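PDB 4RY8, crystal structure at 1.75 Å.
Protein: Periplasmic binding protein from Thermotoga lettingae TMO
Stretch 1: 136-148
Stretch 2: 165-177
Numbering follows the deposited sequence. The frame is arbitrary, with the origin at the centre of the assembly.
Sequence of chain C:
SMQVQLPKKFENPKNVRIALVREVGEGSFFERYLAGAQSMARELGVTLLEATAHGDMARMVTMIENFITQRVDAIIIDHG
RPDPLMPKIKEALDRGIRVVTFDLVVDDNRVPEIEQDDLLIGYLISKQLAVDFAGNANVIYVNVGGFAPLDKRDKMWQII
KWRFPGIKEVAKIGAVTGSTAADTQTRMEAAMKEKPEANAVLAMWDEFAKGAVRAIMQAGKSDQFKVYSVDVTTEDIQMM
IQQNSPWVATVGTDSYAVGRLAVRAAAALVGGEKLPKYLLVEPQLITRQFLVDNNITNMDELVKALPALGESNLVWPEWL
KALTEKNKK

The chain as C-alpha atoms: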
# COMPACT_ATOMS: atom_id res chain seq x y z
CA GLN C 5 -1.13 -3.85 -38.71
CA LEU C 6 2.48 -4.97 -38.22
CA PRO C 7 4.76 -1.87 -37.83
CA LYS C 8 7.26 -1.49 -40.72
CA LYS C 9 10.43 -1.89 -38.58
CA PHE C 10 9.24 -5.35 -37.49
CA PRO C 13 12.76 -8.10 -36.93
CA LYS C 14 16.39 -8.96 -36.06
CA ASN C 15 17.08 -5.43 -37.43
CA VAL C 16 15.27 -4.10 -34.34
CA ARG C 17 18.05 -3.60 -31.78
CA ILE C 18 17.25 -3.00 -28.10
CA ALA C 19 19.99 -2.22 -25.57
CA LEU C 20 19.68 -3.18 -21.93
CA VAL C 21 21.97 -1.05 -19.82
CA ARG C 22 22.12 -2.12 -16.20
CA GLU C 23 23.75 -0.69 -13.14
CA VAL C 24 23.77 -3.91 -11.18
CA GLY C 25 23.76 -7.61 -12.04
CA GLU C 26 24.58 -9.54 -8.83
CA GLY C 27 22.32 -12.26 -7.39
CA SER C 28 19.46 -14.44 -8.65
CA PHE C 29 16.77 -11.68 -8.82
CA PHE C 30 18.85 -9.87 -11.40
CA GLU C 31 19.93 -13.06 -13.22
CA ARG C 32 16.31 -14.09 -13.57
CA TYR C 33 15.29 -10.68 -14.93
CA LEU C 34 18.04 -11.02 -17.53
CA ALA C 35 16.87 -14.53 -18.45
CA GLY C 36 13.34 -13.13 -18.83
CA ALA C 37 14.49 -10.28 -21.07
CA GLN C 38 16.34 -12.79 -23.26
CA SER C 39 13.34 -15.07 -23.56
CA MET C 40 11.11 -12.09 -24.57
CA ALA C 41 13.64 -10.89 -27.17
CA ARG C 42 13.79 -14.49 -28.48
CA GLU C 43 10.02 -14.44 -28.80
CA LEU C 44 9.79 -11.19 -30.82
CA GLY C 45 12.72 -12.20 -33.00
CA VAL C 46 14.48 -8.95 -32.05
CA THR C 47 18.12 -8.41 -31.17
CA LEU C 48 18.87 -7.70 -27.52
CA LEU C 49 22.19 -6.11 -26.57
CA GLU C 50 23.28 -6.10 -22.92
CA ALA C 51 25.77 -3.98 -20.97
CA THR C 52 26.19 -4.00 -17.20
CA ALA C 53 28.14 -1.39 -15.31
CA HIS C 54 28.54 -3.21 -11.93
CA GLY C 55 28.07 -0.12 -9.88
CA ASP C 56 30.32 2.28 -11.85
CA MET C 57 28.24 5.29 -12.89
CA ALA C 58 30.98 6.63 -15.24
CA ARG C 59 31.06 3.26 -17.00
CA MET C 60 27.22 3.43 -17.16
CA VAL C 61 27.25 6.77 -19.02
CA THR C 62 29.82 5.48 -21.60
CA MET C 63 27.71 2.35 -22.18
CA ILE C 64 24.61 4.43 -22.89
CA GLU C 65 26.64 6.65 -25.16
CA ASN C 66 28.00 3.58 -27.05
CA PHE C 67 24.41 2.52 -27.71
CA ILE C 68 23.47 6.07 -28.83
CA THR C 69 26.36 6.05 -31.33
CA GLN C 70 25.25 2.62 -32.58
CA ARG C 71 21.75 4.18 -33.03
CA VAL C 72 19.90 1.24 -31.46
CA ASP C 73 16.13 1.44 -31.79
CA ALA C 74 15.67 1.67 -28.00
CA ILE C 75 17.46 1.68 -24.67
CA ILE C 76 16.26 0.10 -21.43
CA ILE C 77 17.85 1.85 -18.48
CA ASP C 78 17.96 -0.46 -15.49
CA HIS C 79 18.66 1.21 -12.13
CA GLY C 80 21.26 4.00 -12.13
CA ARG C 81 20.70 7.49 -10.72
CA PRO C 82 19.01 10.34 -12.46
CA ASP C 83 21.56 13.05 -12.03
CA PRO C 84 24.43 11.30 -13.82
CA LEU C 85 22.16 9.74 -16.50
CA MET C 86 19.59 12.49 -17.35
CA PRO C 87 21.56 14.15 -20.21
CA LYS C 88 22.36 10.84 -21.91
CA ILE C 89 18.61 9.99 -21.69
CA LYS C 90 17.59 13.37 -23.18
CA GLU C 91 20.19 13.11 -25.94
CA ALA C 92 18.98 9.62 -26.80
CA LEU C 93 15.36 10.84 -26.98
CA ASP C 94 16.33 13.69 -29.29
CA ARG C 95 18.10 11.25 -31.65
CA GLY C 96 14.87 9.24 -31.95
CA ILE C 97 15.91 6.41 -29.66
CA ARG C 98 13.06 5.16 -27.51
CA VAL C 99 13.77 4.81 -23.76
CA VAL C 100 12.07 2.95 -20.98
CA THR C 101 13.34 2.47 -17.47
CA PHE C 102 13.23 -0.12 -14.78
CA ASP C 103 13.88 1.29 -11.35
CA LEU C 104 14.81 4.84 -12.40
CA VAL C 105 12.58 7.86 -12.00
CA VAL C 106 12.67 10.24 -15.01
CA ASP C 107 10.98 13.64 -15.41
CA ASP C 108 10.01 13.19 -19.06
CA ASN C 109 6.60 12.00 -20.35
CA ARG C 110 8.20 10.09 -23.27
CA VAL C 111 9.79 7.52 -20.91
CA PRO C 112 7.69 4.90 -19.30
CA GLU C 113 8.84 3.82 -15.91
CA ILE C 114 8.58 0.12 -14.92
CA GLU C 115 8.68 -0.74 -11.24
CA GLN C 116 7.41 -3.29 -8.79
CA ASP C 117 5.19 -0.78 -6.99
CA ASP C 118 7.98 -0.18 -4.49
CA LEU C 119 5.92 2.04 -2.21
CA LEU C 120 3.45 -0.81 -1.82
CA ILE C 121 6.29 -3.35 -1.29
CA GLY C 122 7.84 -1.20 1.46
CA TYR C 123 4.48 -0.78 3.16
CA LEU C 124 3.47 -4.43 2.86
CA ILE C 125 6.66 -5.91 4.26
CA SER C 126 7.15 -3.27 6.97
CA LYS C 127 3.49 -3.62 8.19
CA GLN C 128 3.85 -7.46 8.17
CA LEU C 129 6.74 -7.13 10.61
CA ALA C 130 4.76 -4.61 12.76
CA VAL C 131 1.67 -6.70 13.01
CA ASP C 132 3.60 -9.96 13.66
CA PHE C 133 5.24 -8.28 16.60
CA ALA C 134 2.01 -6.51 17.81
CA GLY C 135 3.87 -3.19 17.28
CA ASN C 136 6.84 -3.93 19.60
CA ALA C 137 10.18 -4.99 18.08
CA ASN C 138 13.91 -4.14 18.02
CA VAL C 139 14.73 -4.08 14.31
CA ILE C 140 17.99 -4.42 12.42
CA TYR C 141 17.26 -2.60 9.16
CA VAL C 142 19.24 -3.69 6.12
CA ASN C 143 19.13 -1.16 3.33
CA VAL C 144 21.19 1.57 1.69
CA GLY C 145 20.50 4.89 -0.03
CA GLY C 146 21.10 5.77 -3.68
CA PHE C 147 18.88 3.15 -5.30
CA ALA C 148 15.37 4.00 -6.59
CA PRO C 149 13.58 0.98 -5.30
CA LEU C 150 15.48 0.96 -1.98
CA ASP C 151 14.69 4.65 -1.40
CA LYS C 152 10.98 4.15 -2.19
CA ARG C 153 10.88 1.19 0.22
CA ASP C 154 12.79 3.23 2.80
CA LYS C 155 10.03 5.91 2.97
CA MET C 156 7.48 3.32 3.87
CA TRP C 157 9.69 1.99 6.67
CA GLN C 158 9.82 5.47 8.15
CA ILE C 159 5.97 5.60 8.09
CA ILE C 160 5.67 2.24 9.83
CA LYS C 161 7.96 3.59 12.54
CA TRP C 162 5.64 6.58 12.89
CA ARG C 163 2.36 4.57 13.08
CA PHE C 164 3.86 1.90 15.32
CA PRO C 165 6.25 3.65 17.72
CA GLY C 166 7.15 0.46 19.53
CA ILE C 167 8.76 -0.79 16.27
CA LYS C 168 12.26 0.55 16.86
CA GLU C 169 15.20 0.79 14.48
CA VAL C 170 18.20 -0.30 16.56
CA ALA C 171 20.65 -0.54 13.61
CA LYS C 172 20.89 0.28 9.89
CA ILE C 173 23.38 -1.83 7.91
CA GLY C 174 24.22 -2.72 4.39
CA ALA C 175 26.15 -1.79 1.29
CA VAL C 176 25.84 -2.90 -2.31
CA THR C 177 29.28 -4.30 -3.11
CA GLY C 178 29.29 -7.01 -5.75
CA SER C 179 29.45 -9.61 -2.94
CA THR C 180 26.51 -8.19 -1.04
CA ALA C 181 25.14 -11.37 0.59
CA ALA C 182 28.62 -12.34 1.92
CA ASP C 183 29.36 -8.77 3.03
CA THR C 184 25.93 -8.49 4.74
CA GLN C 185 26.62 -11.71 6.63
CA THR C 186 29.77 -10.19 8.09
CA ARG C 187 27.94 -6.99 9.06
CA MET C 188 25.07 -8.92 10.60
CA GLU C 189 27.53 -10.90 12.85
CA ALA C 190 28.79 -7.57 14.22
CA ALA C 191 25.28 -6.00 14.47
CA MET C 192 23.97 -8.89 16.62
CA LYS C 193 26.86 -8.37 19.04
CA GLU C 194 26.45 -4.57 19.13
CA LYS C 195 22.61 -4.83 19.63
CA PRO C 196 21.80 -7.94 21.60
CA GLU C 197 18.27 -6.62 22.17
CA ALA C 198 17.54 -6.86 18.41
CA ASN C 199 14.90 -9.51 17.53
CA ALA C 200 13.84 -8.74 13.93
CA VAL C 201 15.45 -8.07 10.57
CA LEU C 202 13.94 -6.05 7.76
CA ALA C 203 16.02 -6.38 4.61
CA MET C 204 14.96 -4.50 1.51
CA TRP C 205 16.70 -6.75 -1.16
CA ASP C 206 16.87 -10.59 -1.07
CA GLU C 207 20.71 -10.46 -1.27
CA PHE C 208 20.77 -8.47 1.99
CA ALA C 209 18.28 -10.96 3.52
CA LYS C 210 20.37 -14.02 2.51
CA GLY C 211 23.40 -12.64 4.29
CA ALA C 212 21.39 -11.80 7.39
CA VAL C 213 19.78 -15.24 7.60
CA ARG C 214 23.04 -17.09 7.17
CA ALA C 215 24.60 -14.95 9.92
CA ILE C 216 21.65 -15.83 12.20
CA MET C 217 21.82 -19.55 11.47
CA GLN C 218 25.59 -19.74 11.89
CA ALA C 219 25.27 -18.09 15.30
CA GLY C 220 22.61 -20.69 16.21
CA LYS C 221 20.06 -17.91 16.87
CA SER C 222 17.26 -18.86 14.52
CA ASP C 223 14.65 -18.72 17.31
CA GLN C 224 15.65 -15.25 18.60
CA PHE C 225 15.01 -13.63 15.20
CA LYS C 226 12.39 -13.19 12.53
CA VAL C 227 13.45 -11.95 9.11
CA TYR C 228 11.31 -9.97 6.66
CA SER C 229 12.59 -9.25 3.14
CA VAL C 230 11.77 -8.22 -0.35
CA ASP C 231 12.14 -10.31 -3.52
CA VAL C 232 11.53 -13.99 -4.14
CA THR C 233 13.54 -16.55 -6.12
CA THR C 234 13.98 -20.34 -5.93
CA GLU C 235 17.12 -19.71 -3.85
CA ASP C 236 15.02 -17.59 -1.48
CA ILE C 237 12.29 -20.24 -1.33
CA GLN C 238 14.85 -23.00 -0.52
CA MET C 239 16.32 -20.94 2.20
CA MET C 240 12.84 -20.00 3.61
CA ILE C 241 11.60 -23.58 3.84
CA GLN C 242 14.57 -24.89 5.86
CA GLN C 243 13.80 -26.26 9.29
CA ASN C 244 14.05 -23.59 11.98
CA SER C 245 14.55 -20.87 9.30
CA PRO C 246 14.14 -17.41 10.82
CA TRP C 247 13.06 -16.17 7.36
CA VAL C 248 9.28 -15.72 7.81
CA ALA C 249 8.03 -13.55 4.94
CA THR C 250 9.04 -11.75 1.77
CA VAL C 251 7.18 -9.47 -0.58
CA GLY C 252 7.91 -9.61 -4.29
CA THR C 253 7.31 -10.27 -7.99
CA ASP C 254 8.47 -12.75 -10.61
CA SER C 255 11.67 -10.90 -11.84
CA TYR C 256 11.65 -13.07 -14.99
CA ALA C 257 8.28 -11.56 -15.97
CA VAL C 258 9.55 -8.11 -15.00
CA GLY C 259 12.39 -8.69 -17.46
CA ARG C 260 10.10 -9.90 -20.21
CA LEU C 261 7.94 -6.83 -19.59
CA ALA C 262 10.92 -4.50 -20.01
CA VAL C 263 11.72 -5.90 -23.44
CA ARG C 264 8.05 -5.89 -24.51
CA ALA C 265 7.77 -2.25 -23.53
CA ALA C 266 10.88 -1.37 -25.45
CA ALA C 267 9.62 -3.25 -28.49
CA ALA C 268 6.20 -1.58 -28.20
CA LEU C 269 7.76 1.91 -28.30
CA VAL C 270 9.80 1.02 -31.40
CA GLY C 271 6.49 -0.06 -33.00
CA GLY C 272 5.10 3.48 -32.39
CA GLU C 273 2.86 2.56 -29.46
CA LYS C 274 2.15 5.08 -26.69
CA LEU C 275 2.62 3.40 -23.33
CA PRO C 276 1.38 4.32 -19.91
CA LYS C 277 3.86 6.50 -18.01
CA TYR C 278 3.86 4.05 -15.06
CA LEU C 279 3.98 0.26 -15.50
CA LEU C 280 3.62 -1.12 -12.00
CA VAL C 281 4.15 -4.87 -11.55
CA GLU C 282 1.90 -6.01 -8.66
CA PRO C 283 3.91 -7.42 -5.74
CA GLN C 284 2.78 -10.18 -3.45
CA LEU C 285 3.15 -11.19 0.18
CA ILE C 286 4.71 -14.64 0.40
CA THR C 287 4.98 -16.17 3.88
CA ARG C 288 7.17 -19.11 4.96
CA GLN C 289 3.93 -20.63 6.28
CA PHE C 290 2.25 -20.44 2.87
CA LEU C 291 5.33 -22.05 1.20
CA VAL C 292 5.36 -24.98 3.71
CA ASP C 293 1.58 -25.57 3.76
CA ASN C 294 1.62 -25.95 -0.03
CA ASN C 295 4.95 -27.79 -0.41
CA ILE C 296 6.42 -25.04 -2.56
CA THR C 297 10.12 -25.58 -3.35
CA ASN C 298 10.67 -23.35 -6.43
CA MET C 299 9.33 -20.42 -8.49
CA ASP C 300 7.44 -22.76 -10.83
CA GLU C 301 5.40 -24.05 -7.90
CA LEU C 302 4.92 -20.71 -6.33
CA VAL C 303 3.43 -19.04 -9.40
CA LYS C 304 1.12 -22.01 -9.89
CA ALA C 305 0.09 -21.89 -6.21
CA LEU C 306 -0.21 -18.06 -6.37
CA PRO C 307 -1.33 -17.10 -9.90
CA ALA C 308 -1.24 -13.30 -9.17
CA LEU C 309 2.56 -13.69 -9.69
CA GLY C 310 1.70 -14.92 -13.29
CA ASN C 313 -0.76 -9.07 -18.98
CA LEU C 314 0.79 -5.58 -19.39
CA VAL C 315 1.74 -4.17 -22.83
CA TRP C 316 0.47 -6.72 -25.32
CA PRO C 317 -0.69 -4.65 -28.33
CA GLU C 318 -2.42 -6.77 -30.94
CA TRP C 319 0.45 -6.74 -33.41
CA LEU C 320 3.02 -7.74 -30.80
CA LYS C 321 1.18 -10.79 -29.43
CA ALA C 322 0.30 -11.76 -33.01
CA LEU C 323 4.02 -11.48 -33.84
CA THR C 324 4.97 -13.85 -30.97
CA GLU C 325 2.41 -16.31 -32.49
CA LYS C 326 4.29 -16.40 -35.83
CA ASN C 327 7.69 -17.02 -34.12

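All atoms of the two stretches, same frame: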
# COMPACT_ATOMS: atom_id res chain seq x y z
N ASN C 136 5.59 -4.01 18.82
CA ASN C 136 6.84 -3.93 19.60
C ASN C 136 7.95 -4.86 19.08
O ASN C 136 7.83 -6.10 19.12
CB ASN C 136 6.56 -4.28 21.07
CG ASN C 136 5.66 -3.27 21.74
OD1 ASN C 136 6.03 -2.11 21.95
ND2 ASN C 136 4.46 -3.70 22.06
N ALA C 137 9.05 -4.27 18.62
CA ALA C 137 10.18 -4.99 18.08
C ALA C 137 11.42 -4.11 18.07
O ALA C 137 11.31 -2.92 17.84
CB ALA C 137 9.94 -5.43 16.65
N ASN C 138 12.59 -4.76 18.19
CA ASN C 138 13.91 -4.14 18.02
C ASN C 138 14.56 -4.57 16.68
O ASN C 138 15.15 -5.65 16.56
CB ASN C 138 14.82 -4.52 19.19
CG ASN C 138 14.29 -4.04 20.54
OD1 ASN C 138 14.40 -4.73 21.55
ND2 ASN C 138 13.75 -2.85 20.56
N VAL C 139 14.47 -3.71 15.68
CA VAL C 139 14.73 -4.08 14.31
C VAL C 139 16.09 -3.67 13.86
O VAL C 139 16.47 -2.46 14.02
CB VAL C 139 13.68 -3.40 13.38
CG1 VAL C 139 13.92 -3.81 11.92
CG2 VAL C 139 12.28 -3.76 13.83
N ILE C 140 16.80 -4.65 13.29
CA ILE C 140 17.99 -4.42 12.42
C ILE C 140 17.54 -4.21 10.99
O ILE C 140 16.99 -5.09 10.35
CB ILE C 140 19.03 -5.55 12.52
CG1 ILE C 140 19.55 -5.60 13.99
CG2 ILE C 140 20.18 -5.32 11.50
CD1 ILE C 140 20.33 -6.83 14.38
N TYR C 141 17.74 -3.00 10.49
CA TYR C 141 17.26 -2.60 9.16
C TYR C 141 18.40 -2.74 8.17
O TYR C 141 19.47 -2.11 8.34
CB TYR C 141 16.86 -1.14 9.23
CG TYR C 141 16.33 -0.48 7.96
CD1 TYR C 141 15.42 -1.11 7.12
CD2 TYR C 141 16.62 0.84 7.71
CE1 TYR C 141 14.93 -0.47 6.01
CE2 TYR C 141 16.13 1.48 6.60
CZ TYR C 141 15.26 0.83 5.78
OH TYR C 141 14.73 1.50 4.73
N VAL C 142 18.18 -3.50 7.11
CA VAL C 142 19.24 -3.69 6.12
C VAL C 142 18.82 -3.07 4.79
O VAL C 142 17.91 -3.57 4.07
CB VAL C 142 19.62 -5.13 5.92
CG1 VAL C 142 20.97 -5.20 5.23
CG2 VAL C 142 19.60 -5.91 7.23
N ASN C 143 19.43 -1.93 4.51
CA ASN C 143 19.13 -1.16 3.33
C ASN C 143 20.15 -0.08 3.21
O ASN C 143 20.87 0.19 4.18
CB ASN C 143 17.72 -0.55 3.43
CG ASN C 143 17.17 -0.08 2.10
OD1 ASN C 143 17.64 -0.49 1.02
ND2 ASN C 143 16.16 0.75 2.16
N VAL C 144 20.22 0.51 2.02
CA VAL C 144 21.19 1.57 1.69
C VAL C 144 20.56 2.58 0.75
O VAL C 144 19.69 2.23 -0.04
CB VAL C 144 22.44 0.97 0.99
CG1 VAL C 144 22.80 -0.36 1.60
CG2 VAL C 144 22.22 0.75 -0.50
N GLY C 145 20.99 3.84 0.84
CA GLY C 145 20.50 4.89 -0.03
C GLY C 145 21.13 4.87 -1.41
O GLY C 145 22.02 4.07 -1.69
N GLY C 146 20.57 5.67 -2.33
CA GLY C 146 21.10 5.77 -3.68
C GLY C 146 20.54 4.82 -4.72
O GLY C 146 21.00 4.79 -5.86
N PHE C 147 19.57 4.02 -4.34
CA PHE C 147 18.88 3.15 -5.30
C PHE C 147 17.37 3.40 -5.28
O PHE C 147 16.73 3.27 -4.22
CB PHE C 147 19.17 1.69 -4.96
CG PHE C 147 20.59 1.28 -5.24
CD1 PHE C 147 20.99 0.91 -6.53
CD2 PHE C 147 21.52 1.24 -4.23
CE1 PHE C 147 22.29 0.55 -6.79
CE2 PHE C 147 22.83 0.87 -4.48
CZ PHE C 147 23.22 0.53 -5.76
N ALA C 148 16.81 3.68 -6.45
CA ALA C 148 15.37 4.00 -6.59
C ALA C 148 14.46 3.10 -5.78
O ALA C 148 13.68 3.56 -4.95
CB ALA C 148 14.96 3.95 -8.05
N PRO C 165 5.01 3.13 17.12
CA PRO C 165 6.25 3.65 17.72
C PRO C 165 6.99 2.69 18.65
O PRO C 165 8.10 3.01 19.09
CB PRO C 165 5.78 4.92 18.46
CG PRO C 165 4.34 4.68 18.72
CD PRO C 165 3.81 3.81 17.62
N GLY C 166 6.41 1.52 18.93
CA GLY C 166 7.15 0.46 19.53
C GLY C 166 8.03 -0.35 18.57
O GLY C 166 8.81 -1.16 19.03
N ILE C 167 7.92 -0.13 17.26
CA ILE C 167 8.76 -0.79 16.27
C ILE C 167 9.98 0.10 16.13
O ILE C 167 9.88 1.20 15.57
CB ILE C 167 8.02 -0.95 14.94
CG1 ILE C 167 6.77 -1.79 15.15
CG2 ILE C 167 8.90 -1.64 13.90
CD1 ILE C 167 7.05 -3.25 15.43
N LYS C 168 11.10 -0.35 16.69
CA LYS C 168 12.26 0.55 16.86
C LYS C 168 13.37 0.13 15.90
O LYS C 168 13.64 -1.04 15.75
CB LYS C 168 12.85 0.50 18.27
CG LYS C 168 11.90 0.80 19.41
CD LYS C 168 11.65 2.28 19.54
CE LYS C 168 10.64 2.57 20.65
NZ LYS C 168 11.19 2.33 22.01
N GLU C 169 14.04 1.10 15.27
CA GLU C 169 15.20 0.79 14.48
C GLU C 169 16.36 0.83 15.46
O GLU C 169 16.60 1.85 16.05
CB GLU C 169 15.41 1.81 13.35
CG GLU C 169 16.62 1.51 12.47
CD GLU C 169 16.74 2.39 11.24
OE1 GLU C 169 15.74 2.66 10.51
OE2 GLU C 169 17.87 2.78 10.96
N VAL C 170 17.04 -0.28 15.66
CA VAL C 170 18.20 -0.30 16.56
C VAL C 170 19.54 -0.34 15.81
O VAL C 170 20.58 -0.09 16.41
CB VAL C 170 18.14 -1.46 17.57
CG1 VAL C 170 16.84 -1.42 18.37
CG2 VAL C 170 18.32 -2.79 16.87
N ALA C 171 19.51 -0.67 14.52
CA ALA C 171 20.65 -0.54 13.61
C ALA C 171 20.19 -0.50 12.16
O ALA C 171 19.17 -1.15 11.80
CB ALA C 171 21.66 -1.66 13.79
N LYS C 172 20.92 0.29 11.37
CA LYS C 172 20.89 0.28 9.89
C LYS C 172 22.20 -0.24 9.28
O LYS C 172 23.26 0.34 9.48
CB LYS C 172 20.68 1.71 9.33
CG LYS C 172 20.34 1.74 7.85
CD LYS C 172 20.03 3.16 7.35
CE LYS C 172 20.07 3.16 5.86
NZ LYS C 172 19.30 4.26 5.28
N ILE C 173 22.14 -1.31 8.50
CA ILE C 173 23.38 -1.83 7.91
C ILE C 173 23.16 -2.12 6.46
O ILE C 173 22.00 -2.18 5.97
CB ILE C 173 23.89 -3.09 8.67
CG1 ILE C 173 22.89 -4.23 8.55
CG2 ILE C 173 24.19 -2.78 10.13
CD1 ILE C 173 23.33 -5.46 9.32
N GLY C 174 24.26 -2.34 5.78
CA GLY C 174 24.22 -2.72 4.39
C GLY C 174 24.93 -1.80 3.42
O GLY C 174 24.92 -0.56 3.55
N ALA C 175 25.56 -2.44 2.44
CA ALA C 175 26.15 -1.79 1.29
C ALA C 175 26.01 -2.73 0.11
O ALA C 175 26.01 -3.95 0.27
CB ALA C 175 27.61 -1.47 1.55
N VAL C 176 25.91 -2.15 -1.07
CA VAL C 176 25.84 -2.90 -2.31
C VAL C 176 27.26 -2.98 -2.88
O VAL C 176 27.80 -1.98 -3.29
CB VAL C 176 24.91 -2.21 -3.34
CG1 VAL C 176 24.95 -2.94 -4.68
CG2 VAL C 176 23.50 -2.12 -2.79
N THR C 177 27.84 -4.17 -2.91
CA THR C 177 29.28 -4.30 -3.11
C THR C 177 29.71 -5.13 -4.29
O THR C 177 30.88 -5.11 -4.64
CB THR C 177 29.93 -4.98 -1.89
OG1 THR C 177 29.37 -6.30 -1.73
CG2 THR C 177 29.70 -4.16 -0.63
O HOH W 1 23.40 0.66 4.97

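Residues 137-142 and 167-173 form neighbouring parallel strands, and a ladder of backbone hydrogen bonds joins them. Pro-165, at the start of stretch 2, makes no contact with stretch 1. Gly-166 opens the ladder: its O accepts a hydrogen bond from Ala-137 N (3.1 Å). A side chain would not fit here, because an ideal CB on Gly-166 would lie 2.4 Å from Asn-136 OD1.

Ile-167 is buried beside Ala-137 and Val-139. Its CD1 lies 3.8 Å from Ala-137 CB and its CG2 lies 4.0 Å from Val-139 CG2, so the branched side chain meets both, and the small alanine leaves space for its longer arm. Lys-168 holds the strand through its backbone, its N donating to Ala-137 O (2.8 Å) and its O accepting from Val-139 N (2.8 Å). Its side chain starts on the face that carries Asn-138, but its end leads away to an exposed position, as suits a charged amine.

Glu-169 pairs with Val-139, and its extended side chain brings OE1 to 3.5 Å from Tyr-141 CD2; that carboxylate oxygen is hydrogen-bonded elsewhere in the structure. The register then slips by one residue in a beta bulge. Val-170 N still donates to Val-139 O (2.8 Å), while its side chain points toward stretch 1, placing CG1 3.8 Å from Asn-138 CB and CG2 4.2 Å from Ile-140 CG1.

Beyond the bulge Ala-171 pairs with Ile-140, and its O accepts from Tyr-141 N at 2.7 Å in a nearly straight bond. Lys-172 lies on the same face as Tyr-141. The aliphatic part of its all-t side chain runs past the buried ring, with Lys-172 CG 3.8 Å from Tyr-141 CD2, a use of lysine that leaves its amine at the exposed end.

Ile-173 N donates to Tyr-141 O (2.8 Å), and its O accepts from Asn-143 N (3.0 Å), carrying the ladder past the end of the first strand. Its side chain packs against two buried aliphatic residues, with CD1 3.8 Å from Ile-140 CG2 and CG1 3.9 Å from Val-142 CG2.

Gly-174 has backbone angles of 121/141, which by themselves call for glycine; a CB would also be tight against Val-142 CG1, at 3.2 Å. Water 1 bridges the loops by donating to Gly-174 O (2.4 Å) and Asn-143 O (2.7 Å). Ala-175 turns its methyl away, and Val-176 closes the contact: its CG2 lies 3.9 Å from Val-144 CG2 and 3.5 Å from Phe-147 CE2, a small apolar cluster. Thr-177 is out of reach.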